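Local coordinates for amidase, hydantoinase/carbamoylase family (Burkholderia ambifaria, PDB 5TP4), which probably hydrolyses N-carbamoyl-L-amino acids, as a zinc-dependent enzyme of the peptidase M20 family, at residues 57-63 and 112-116; 66-71 and 181-187; 210-216 and 355-361. All coordinates share one frame; numbering follows the deposited sequence.

Read from the N terminus, the chain first meets contact 1, where the end of helix 45-60 (57-63) is joined by helix 105-121 (112-116). Before that loop has closed, contact 2 opens: residues 66-71, at the end of strand 64-67 and in the turn after it, wait for 181-187, so that the two contacts cross along the sequence and their first segments nearly adjoin. Contact 3 follows in series, pairing the start of strand 212-229 with strand 357-362 across 138 intervening residues. Contact 1 thus joins two helices, contact 2 clasps the turn between strands 64-67 and 73-77, and contact 3, on the opposite side of the chain's centre from contact 2, zips two strands of the same mixed sheet.

Contact 1: residues 57-63 and 112-116; sequences WCRDAGM and LEVVR. With EDO (1,2-ethanediol), chain U.
Two neighbouring helices, 45-60 and 105-121, meet where Leu112 spreads its methyl branches against Trp57 and Cys58. Its chi1 of 174° carries CG toward helix 45-60, and chi2 of 64° parts the methyls: CD2 goes to Trp57 CB (3.6 Å), the side chains crossing at about a right angle, and CD1 to Cys58 SG (4.1 Å). CD2 also lies against one face of the Arg116 guanidinium, over its centre. That group carries NH2 over one indole face, towards the rim and 3.7 Å from Trp57 CG; the planes are 53° apart, and with Arg116 CZ 5.1 Å from the centroid of the Trp57 five-membered ring any cation-pi attraction is at most weak. A water in the guanidinium plane accepts from Arg116 NE (2.9 Å) and donates to Trp57 O (2.8 Å). Here helix 45-60 ends in a Schellman motif: Met63 N bonds to Cys58 O at 3.0 Å and Gly62 N to Arg59 O, Gly62 with positive phi being C-prime. Met63 then meets Val115 tip to tip, its CE 3.7 Å from Val115 CG2. Both also touch Ile131 of strand 129-133, and Ala61 CB touches Leu112 CD1 and Val115 CG1.

Contact 2: residues 66-71 and 181-187; sequences SVDAVG and CRGTRAP
A type I turn, Asp68 to Gly71, follows strand 64-67, and the loop 181-187 wraps around it. The carbonyl O of Asp68 is gripped twice: Gly71 N, which closes the turn, and Gly183 N each lie 2.9 Å from Asp68 O and reach it from opposite faces of its plane. Ala69 N donates to Arg185 O at 2.9 Å. With no side chain, Gly183 can bring its CA to 3.3 Å from Val67 O in a CA-H...O contact; a CB would point straight into this carbonyl. The Asp68 side chain, with chi1 68°, folds over its own turn; OD1 takes Val70 N (3.0 Å) from above the carboxylate plane and also binds Asn72 N. The side chains of Pro187 and Asp68 cross at about a right angle, with Pro187 CB 3.4 Å from Asp68 OD2. Arg185 bends at chi3 (77°) to bring its guanidinium back to the strand: NH1 donates to Ser66 OG at 3.0 Å, nearly in the guanidinium plane, NH2 adds a weak bond to the same Ser66 OG, and Asp68 CA lies over one face. Cys181 forms a disulfide with Cys179, the last residue of helix 172-179. This is an Asx turn laid over a type I turn, ending in a glycine of positive phi, where strand 64-67 turns back to pair antiparallel with strand 73-77.

Contact 3: residues 210-216 and 355-361; sequences TTIGIVT and YTNERIV
Thr210 and Glu358 meet at about a right angle, in one of two side-chain bonds that link the segments where the strand pairing begins. Thr210 OG1 donates to Glu358 OE2 at 2.5 Å, meeting the anti lone pair of that carboxylate oxygen, which also accepts from Asn208. Thr356 makes the other: with chi1 59° its OG1 turns back to accept from Thr211 N at 2.9 Å (N-H angle 153°), and it is also hydrogen-bonded to Gly209 O. Ile214 and Asn357 instead lie side by side, pointing the same way, with Ile214 CD1 3.4 Å from Asn357 OD1. The Asn357 amide is fixed in rotation by an almost straight bond from ND2 to Tyr355 O (3.0 Å), which lies in the amide plane. Ile212 crosses Tyr355 at a slant, its CG1 3.9 Å from Tyr355 CB. Ile212 reaches both helices 340-353 and 398-416, Tyr355 the latter, Ile214 and Asn357 the former. On the opposite face Ile360 CG2 lies 3.7 Å from Gly213 CA, and Ile360 also touches Phe381 of strand 377-382; the side chain of Val215 is about 7 Å from that of His198, a zinc ligand. Backbone bonds run alternately: Glu358 N to Ile212 O, Ile214 N to Glu358 O (2.8 Å), Ile360 N to Ile214 O and Thr216 N to Ile360 O. This is the hydrogen-bond pattern of parallel beta strands, here in the helix-covered mixed sheet of an alpha/beta fold, as in the M20 peptidases.

Contact 1: residues 57-63 and 112-116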
loop_
_atom_site.group_PDB
_atom_site.type_symbol
_atom_site.label_atom_id
_atom_site.label_comp_id
_atom_site.label_asym_id
_atom_site.label_seq_id
_atom_site.Cartn_x
_atom_site.Cartn_y
_atom_site.Cartn_z
ATOM N N TRP B 57 24.074 40.817 8.148
ATOM C CA TRP B 57 24.863 40.448 9.318
ATOM C C TRP B 57 26.329 40.254 8.953
ATOM O O TRP B 57 27.224 40.695 9.687
ATOM C CB TRP B 57 24.312 39.161 9.924
ATOM C CG TRP B 57 23.008 39.365 10.613
ATOM C CD1 TRP B 57 22.479 40.530 11.010
ATOM C CD2 TRP B 57 22.101 38.331 11.020
ATOM N NE1 TRP B 57 21.258 40.309 11.648
ATOM C CE2 TRP B 57 21.012 38.958 11.656
ATOM C CE3 TRP B 57 22.097 36.938 10.884
ATOM C CZ2 TRP B 57 19.934 38.234 12.171
ATOM C CZ3 TRP B 57 21.032 36.219 11.402
ATOM C CH2 TRP B 57 19.959 36.878 12.032
ATOM N N CYS B 58 26.592 39.596 7.822
ATOM C CA CYS B 58 27.977 39.364 7.418
ATOM C C CYS B 58 28.705 40.666 7.152
ATOM O O CYS B 58 29.859 40.837 7.570
ATOM C CB CYS B 58 28.031 38.489 6.171
ATOM S SG CYS B 58 27.580 36.776 6.498
ATOM N N ARG B 59 28.050 41.597 6.446
ATOM C CA ARG B 59 28.681 42.880 6.176
ATOM C C ARG B 59 28.899 43.664 7.461
ATOM O O ARG B 59 29.919 44.346 7.602
ATOM C CB ARG B 59 27.840 43.681 5.184
ATOM C CG ARG B 59 27.761 43.031 3.807
ATOM C CD ARG B 59 27.145 44.026 2.792
ATOM N NE ARG B 59 26.655 43.322 1.606
ATOM C CZ ARG B 59 25.397 42.915 1.465
ATOM N NH1 ARG B 59 24.517 43.185 2.420
ATOM N NH2 ARG B 59 25.021 42.263 0.374
ATOM N N ASP B 60 27.961 43.568 8.409
ATOM C CA ASP B 60 28.145 44.205 9.711
ATOM C C ASP B 60 29.309 43.591 10.477
ATOM O O ASP B 60 29.876 44.253 11.346
ATOM C CB ASP B 60 26.873 44.089 10.570
ATOM C CG ASP B 60 25.690 44.893 10.014
ATOM O OD1 ASP B 60 25.914 45.873 9.257
ATOM O OD2 ASP B 60 24.536 44.531 10.351
ATOM N N ALA B 61 29.674 42.354 10.167
ATOM C CA ALA B 61 30.833 41.687 10.751
ATOM C C ALA B 61 32.094 41.907 9.914
ATOM O O ALA B 61 33.100 41.208 10.104
ATOM C CB ALA B 61 30.565 40.184 10.899
ATOM N N GLY B 62 32.050 42.841 8.979
ATOM C CA GLY B 62 33.247 43.244 8.258
ATOM C C GLY B 62 33.545 42.425 7.035
ATOM O O GLY B 62 34.612 42.603 6.433
ATOM N N MET B 63 32.636 41.555 6.628
ATOM C CA MET B 63 32.827 40.663 5.493
ATOM C C MET B 63 32.350 41.315 4.196
ATOM O O MET B 63 31.526 42.232 4.203
ATOM C CB MET B 63 32.060 39.362 5.716
ATOM C CG MET B 63 32.390 38.685 7.061
ATOM S SD MET B 63 31.512 37.141 7.254
ATOM C CE MET B 63 32.695 35.988 6.542
ATOM N N LEU B 112 28.728 32.387 10.733
ATOM C CA LEU B 112 28.705 33.800 11.105
ATOM C C LEU B 112 29.209 33.989 12.530
ATOM O O LEU B 112 29.966 34.921 12.817
ATOM C CB LEU B 112 27.291 34.363 10.949
ATOM C CG LEU B 112 27.073 35.802 11.444
ATOM C CD1 LEU B 112 27.887 36.827 10.636
ATOM C CD2 LEU B 112 25.566 36.127 11.349
ATOM N N GLU B 113 28.804 33.111 13.449
ATOM C CA GLU B 113 29.260 33.303 14.819
ATOM C C GLU B 113 30.762 33.056 14.926
ATOM O O GLU B 113 31.444 33.727 15.703
ATOM C CB GLU B 113 28.458 32.411 15.781
ATOM C CG GLU B 113 28.991 32.363 17.235
ATOM C CD GLU B 113 29.058 33.737 17.890
ATOM O OE1 GLU B 113 28.202 34.594 17.566
ATOM O OE2 GLU B 113 29.973 33.952 18.738
ATOM N N VAL B 114 31.296 32.101 14.154
ATOM C CA VAL B 114 32.745 31.936 14.087
ATOM C C VAL B 114 33.422 33.258 13.746
ATOM O O VAL B 114 34.375 33.683 14.408
ATOM C CB VAL B 114 33.111 30.834 13.078
ATOM C CG1 VAL B 114 34.606 30.872 12.747
ATOM C CG2 VAL B 114 32.743 29.477 13.681
ATOM N N VAL B 115 32.925 33.938 12.723
ATOM C CA VAL B 115 33.533 35.201 12.325
ATOM C C VAL B 115 33.355 36.258 13.413
ATOM O O VAL B 115 34.299 36.988 13.737
ATOM C CB VAL B 115 32.959 35.658 10.984
ATOM C CG1 VAL B 115 33.375 37.136 10.678
ATOM C CG2 VAL B 115 33.475 34.711 9.873
ATOM N N ARG B 116 32.164 36.348 14.006
ATOM C CA ARG B 116 31.944 37.356 15.041
ATOM C C ARG B 116 32.866 37.120 16.225
ATOM O O ARG B 116 33.383 38.072 16.826
ATOM C CB ARG B 116 30.491 37.337 15.514
ATOM C CG ARG B 116 29.508 37.856 14.475
ATOM C CD ARG B 116 28.056 37.608 14.943
ATOM N NE ARG B 116 27.115 38.417 14.168
ATOM C CZ ARG B 116 25.803 38.412 14.380
ATOM N NH1 ARG B 116 25.289 37.601 15.307
ATOM N NH2 ARG B 116 25.008 39.219 13.675
HETATM C C1 EDO U . 37.700 41.581 5.606
HETATM O O1 EDO U . 37.274 40.641 6.604
HETATM C C2 EDO U . 36.866 41.367 4.356
HETATM O O2 EDO U . 37.454 40.270 3.658
HETATM O O HOH W 1 27.197 40.799 12.459
#

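Contact 2: residues 66-71 and 181-187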
loop_
_atom_site.group_PDB
_atom_site.type_symbol
_atom_site.label_atom_id
_atom_site.label_comp_id
_atom_site.label_asym_id
_atom_site.label_seq_id
_atom_site.Cartn_x
_atom_site.Cartn_y
_atom_site.Cartn_z
ATOM N N SER B 66 28.963 38.185 -1.876
ATOM C CA SER B 66 28.698 38.090 -3.304
ATOM C C SER B 66 27.909 36.812 -3.557
ATOM O O SER B 66 27.887 35.902 -2.723
ATOM C CB SER B 66 30.002 38.075 -4.122
ATOM O OG SER B 66 30.741 36.874 -3.893
ATOM N N VAL B 67 27.270 36.754 -4.733
ATOM C CA VAL B 67 26.636 35.537 -5.233
ATOM C C VAL B 67 27.299 35.144 -6.544
ATOM O O VAL B 67 27.788 35.995 -7.299
ATOM C CB VAL B 67 25.109 35.679 -5.456
ATOM C CG1 VAL B 67 24.358 35.691 -4.125
ATOM C CG2 VAL B 67 24.793 36.921 -6.258
ATOM N N ASP B 68 27.345 33.833 -6.798
ATOM C CA ASP B 68 27.817 33.350 -8.091
ATOM C C ASP B 68 26.632 33.190 -9.037
ATOM O O ASP B 68 25.494 33.545 -8.705
ATOM C CB ASP B 68 28.633 32.066 -7.937
ATOM C CG ASP B 68 27.807 30.853 -7.491
ATOM O OD1 ASP B 68 26.553 30.869 -7.564
ATOM O OD2 ASP B 68 28.451 29.876 -7.047
ATOM N N ALA B 69 26.896 32.622 -10.228
ATOM C CA ALA B 69 25.924 32.571 -11.319
ATOM C C ALA B 69 24.756 31.629 -11.059
ATOM O O ALA B 69 23.793 31.648 -11.842
ATOM C CB ALA B 69 26.615 32.180 -12.635
ATOM N N VAL B 70 24.779 30.853 -9.973
ATOM C CA VAL B 70 23.622 30.048 -9.594
ATOM C C VAL B 70 23.094 30.467 -8.215
ATOM O O VAL B 70 22.292 29.760 -7.591
ATOM C CB VAL B 70 23.942 28.539 -9.675
ATOM C CG1 VAL B 70 24.791 28.057 -8.501
ATOM C CG2 VAL B 70 22.662 27.707 -9.803
ATOM N N GLY B 71 23.483 31.652 -7.748
ATOM C CA GLY B 71 22.909 32.155 -6.509
ATOM C C GLY B 71 23.585 31.683 -5.245
ATOM O O GLY B 71 23.113 32.028 -4.149
ATOM N N CYS B 181 19.486 37.578 -7.329
ATOM C CA CYS B 181 20.705 36.975 -6.819
ATOM C C CYS B 181 21.396 36.112 -7.873
ATOM O O CYS B 181 22.063 35.131 -7.544
ATOM C CB CYS B 181 20.414 36.200 -5.539
ATOM S SG CYS B 181 19.135 34.973 -5.692
ATOM N N ARG B 182 21.270 36.482 -9.143
ATOM C CA ARG B 182 22.081 35.901 -10.214
ATOM C C ARG B 182 23.405 36.660 -10.303
ATOM O O ARG B 182 23.470 37.736 -10.905
ATOM C CB ARG B 182 21.346 35.974 -11.550
ATOM C CG ARG B 182 21.976 35.070 -12.580
ATOM C CD ARG B 182 21.700 35.484 -13.990
ATOM N NE ARG B 182 20.354 35.183 -14.469
ATOM C CZ ARG B 182 20.035 34.125 -15.206
ATOM N NH1 ARG B 182 20.955 33.215 -15.511
ATOM N NH2 ARG B 182 18.788 33.969 -15.636
ATOM N N GLY B 183 24.464 36.098 -9.725
ATOM C CA GLY B 183 25.772 36.713 -9.841
ATOM C C GLY B 183 26.336 36.500 -11.231
ATOM O O GLY B 183 25.818 35.712 -12.031
ATOM N N THR B 184 27.393 37.264 -11.548
ATOM C CA THR B 184 28.050 37.131 -12.846
ATOM C C THR B 184 29.202 36.133 -12.827
ATOM O O THR B 184 29.621 35.695 -13.901
ATOM C CB THR B 184 28.580 38.486 -13.345
ATOM O OG1 THR B 184 29.388 39.084 -12.329
ATOM C CG2 THR B 184 27.434 39.435 -13.684
ATOM N N ARG B 185 29.686 35.742 -11.645
ATOM C CA ARG B 185 30.896 34.931 -11.531
ATOM C C ARG B 185 30.570 33.451 -11.720
ATOM O O ARG B 185 29.627 32.944 -11.120
ATOM C CB ARG B 185 31.531 35.159 -10.156
ATOM C CG ARG B 185 32.792 34.367 -9.886
ATOM C CD ARG B 185 33.406 34.698 -8.516
ATOM N NE ARG B 185 32.700 34.067 -7.399
ATOM C CZ ARG B 185 31.971 34.723 -6.494
ATOM N NH1 ARG B 185 31.846 36.042 -6.571
ATOM N NH2 ARG B 185 31.375 34.063 -5.503
ATOM N N ALA B 186 31.338 32.761 -12.565
ATOM C CA ALA B 186 31.089 31.339 -12.769
ATOM C C ALA B 186 31.268 30.587 -11.452
ATOM O O ALA B 186 32.227 30.855 -10.715
ATOM C CB ALA B 186 32.057 30.770 -13.814
ATOM N N PRO B 187 30.382 29.641 -11.119
ATOM C CA PRO B 187 30.548 28.907 -9.855
ATOM C C PRO B 187 31.792 28.036 -9.867
ATOM O O PRO B 187 32.203 27.506 -10.900
ATOM C CB PRO B 187 29.277 28.053 -9.757
ATOM C CG PRO B 187 28.277 28.748 -10.683
ATOM C CD PRO B 187 29.122 29.291 -11.798
HETATM O O HOH W 2 29.102 37.374 -9.039
HETATM O O HOH W 3 23.547 32.729 -14.432
#

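Contact 3: residues 210-216 and 355-361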
loop_
_atom_site.group_PDB
_atom_site.type_symbol
_atom_site.label_atom_id
_atom_site.label_comp_id
_atom_site.label_asym_id
_atom_site.label_seq_id
_atom_site.Cartn_x
_atom_site.Cartn_y
_atom_site.Cartn_z
ATOM N N THR B 210 25.579 12.205 23.593
ATOM C CA THR B 210 26.796 12.621 22.923
ATOM C C THR B 210 26.595 14.018 22.368
ATOM O O THR B 210 25.642 14.252 21.623
ATOM C CB THR B 210 27.142 11.679 21.771
ATOM O OG1 THR B 210 27.107 10.327 22.232
ATOM C CG2 THR B 210 28.506 11.997 21.259
ATOM N N THR B 211 27.490 14.931 22.727
ATOM C CA THR B 211 27.385 16.309 22.262
ATOM C C THR B 211 27.851 16.475 20.820
ATOM O O THR B 211 27.224 17.208 20.046
ATOM C CB THR B 211 28.182 17.227 23.179
ATOM O OG1 THR B 211 27.631 17.128 24.496
ATOM C CG2 THR B 211 28.080 18.686 22.706
ATOM N N ILE B 212 28.938 15.811 20.439
ATOM C CA ILE B 212 29.604 16.036 19.153
ATOM C C ILE B 212 29.586 14.755 18.325
ATOM O O ILE B 212 30.178 13.747 18.720
ATOM C CB ILE B 212 31.050 16.515 19.332
ATOM C CG1 ILE B 212 31.095 17.787 20.208
ATOM C CG2 ILE B 212 31.714 16.757 17.914
ATOM C CD1 ILE B 212 30.344 19.010 19.573
ATOM N N GLY B 213 28.935 14.809 17.160
ATOM C CA GLY B 213 29.076 13.727 16.206
ATOM C C GLY B 213 30.234 14.040 15.276
ATOM O O GLY B 213 30.211 15.049 14.568
ATOM N N ILE B 214 31.271 13.211 15.311
ATOM C CA ILE B 214 32.433 13.325 14.417
ATOM C C ILE B 214 32.037 12.605 13.131
ATOM O O ILE B 214 32.087 11.380 13.057
ATOM C CB ILE B 214 33.689 12.718 15.044
ATOM C CG1 ILE B 214 34.055 13.428 16.344
ATOM C CG2 ILE B 214 34.885 12.818 14.064
ATOM C CD1 ILE B 214 34.887 12.559 17.285
ATOM N N VAL B 215 31.618 13.351 12.106
ATOM C CA VAL B 215 30.953 12.705 10.973
ATOM C C VAL B 215 32.003 12.106 10.051
ATOM O O VAL B 215 32.951 12.788 9.647
ATOM C CB VAL B 215 30.041 13.693 10.220
ATOM C CG1 VAL B 215 29.231 12.936 9.221
ATOM C CG2 VAL B 215 29.095 14.416 11.182
ATOM N N THR B 216 31.818 10.839 9.680
ATOM C CA THR B 216 32.854 10.154 8.919
ATOM C C THR B 216 32.638 10.198 7.411
ATOM O O THR B 216 33.606 10.014 6.659
ATOM C CB THR B 216 32.981 8.696 9.396
ATOM O OG1 THR B 216 31.754 8.000 9.206
ATOM C CG2 THR B 216 33.285 8.673 10.867
ATOM N N TYR B 355 34.298 17.529 25.411
ATOM C CA TYR B 355 32.919 17.226 25.035
ATOM C C TYR B 355 32.766 15.750 24.704
ATOM O O TYR B 355 33.675 15.138 24.135
ATOM C CB TYR B 355 32.502 18.050 23.831
ATOM C CG TYR B 355 32.520 19.536 24.017
ATOM C CD1 TYR B 355 32.298 20.131 25.269
ATOM C CD2 TYR B 355 32.727 20.364 22.915
ATOM C CE1 TYR B 355 32.287 21.525 25.390
ATOM C CE2 TYR B 355 32.724 21.752 23.032
ATOM C CZ TYR B 355 32.516 22.321 24.268
ATOM O OH TYR B 355 32.515 23.697 24.371
ATOM N N THR B 356 31.634 15.155 25.111
ATOM C CA THR B 356 31.378 13.780 24.696
ATOM C C THR B 356 31.265 13.738 23.179
ATOM O O THR B 356 30.788 14.680 22.547
ATOM C CB THR B 356 30.110 13.232 25.372
ATOM O OG1 THR B 356 28.985 14.049 25.035
ATOM C CG2 THR B 356 30.288 13.296 26.851
ATOM N N ASN B 357 31.771 12.662 22.590
ATOM C CA ASN B 357 31.913 12.630 21.141
ATOM C C ASN B 357 31.861 11.190 20.656
ATOM O O ASN B 357 32.284 10.266 21.356
ATOM C CB ASN B 357 33.229 13.314 20.694
ATOM C CG ASN B 357 34.468 12.607 21.220
ATOM O OD1 ASN B 357 34.991 11.710 20.566
ATOM N ND2 ASN B 357 34.935 12.995 22.415
ATOM N N GLU B 358 31.373 11.006 19.429
ATOM C CA GLU B 358 31.465 9.689 18.812
ATOM C C GLU B 358 31.499 9.838 17.300
ATOM O O GLU B 358 30.947 10.788 16.733
ATOM C CB GLU B 358 30.316 8.759 19.224
ATOM C CG GLU B 358 28.930 9.112 18.705
ATOM C CD GLU B 358 27.831 8.233 19.347
ATOM O OE1 GLU B 358 27.592 7.110 18.846
ATOM O OE2 GLU B 358 27.228 8.653 20.360
ATOM N N ARG B 359 32.165 8.886 16.653
ATOM C CA ARG B 359 32.134 8.813 15.197
ATOM C C ARG B 359 30.753 8.361 14.739
ATOM O O ARG B 359 30.130 7.485 15.358
ATOM C CB ARG B 359 33.212 7.856 14.688
ATOM C CG ARG B 359 34.607 8.412 14.845
ATOM C CD ARG B 359 35.672 7.400 14.467
ATOM N NE ARG B 359 35.717 7.091 13.038
ATOM C CZ ARG B 359 36.394 7.789 12.129
ATOM N NH1 ARG B 359 37.069 8.871 12.478
ATOM N NH2 ARG B 359 36.380 7.403 10.857
ATOM N N ILE B 360 30.250 8.986 13.670
ATOM C CA ILE B 360 28.895 8.712 13.200
ATOM C C ILE B 360 28.846 8.961 11.699
ATOM O O ILE B 360 29.543 9.827 11.179
ATOM C CB ILE B 360 27.901 9.624 13.967
ATOM C CG1 ILE B 360 26.448 9.348 13.574
ATOM C CG2 ILE B 360 28.220 11.111 13.700
ATOM C CD1 ILE B 360 25.449 9.895 14.637
ATOM N N VAL B 361 28.049 8.178 10.988
ATOM C CA VAL B 361 27.906 8.401 9.550
ATOM C C VAL B 361 26.763 9.389 9.325
ATOM O O VAL B 361 25.812 9.444 10.111
ATOM C CB VAL B 361 27.679 7.054 8.819
ATOM C CG1 VAL B 361 26.274 6.502 9.088
ATOM C CG2 VAL B 361 27.968 7.186 7.332
HETATM O O HOH W 4 29.700 17.040 26.188
#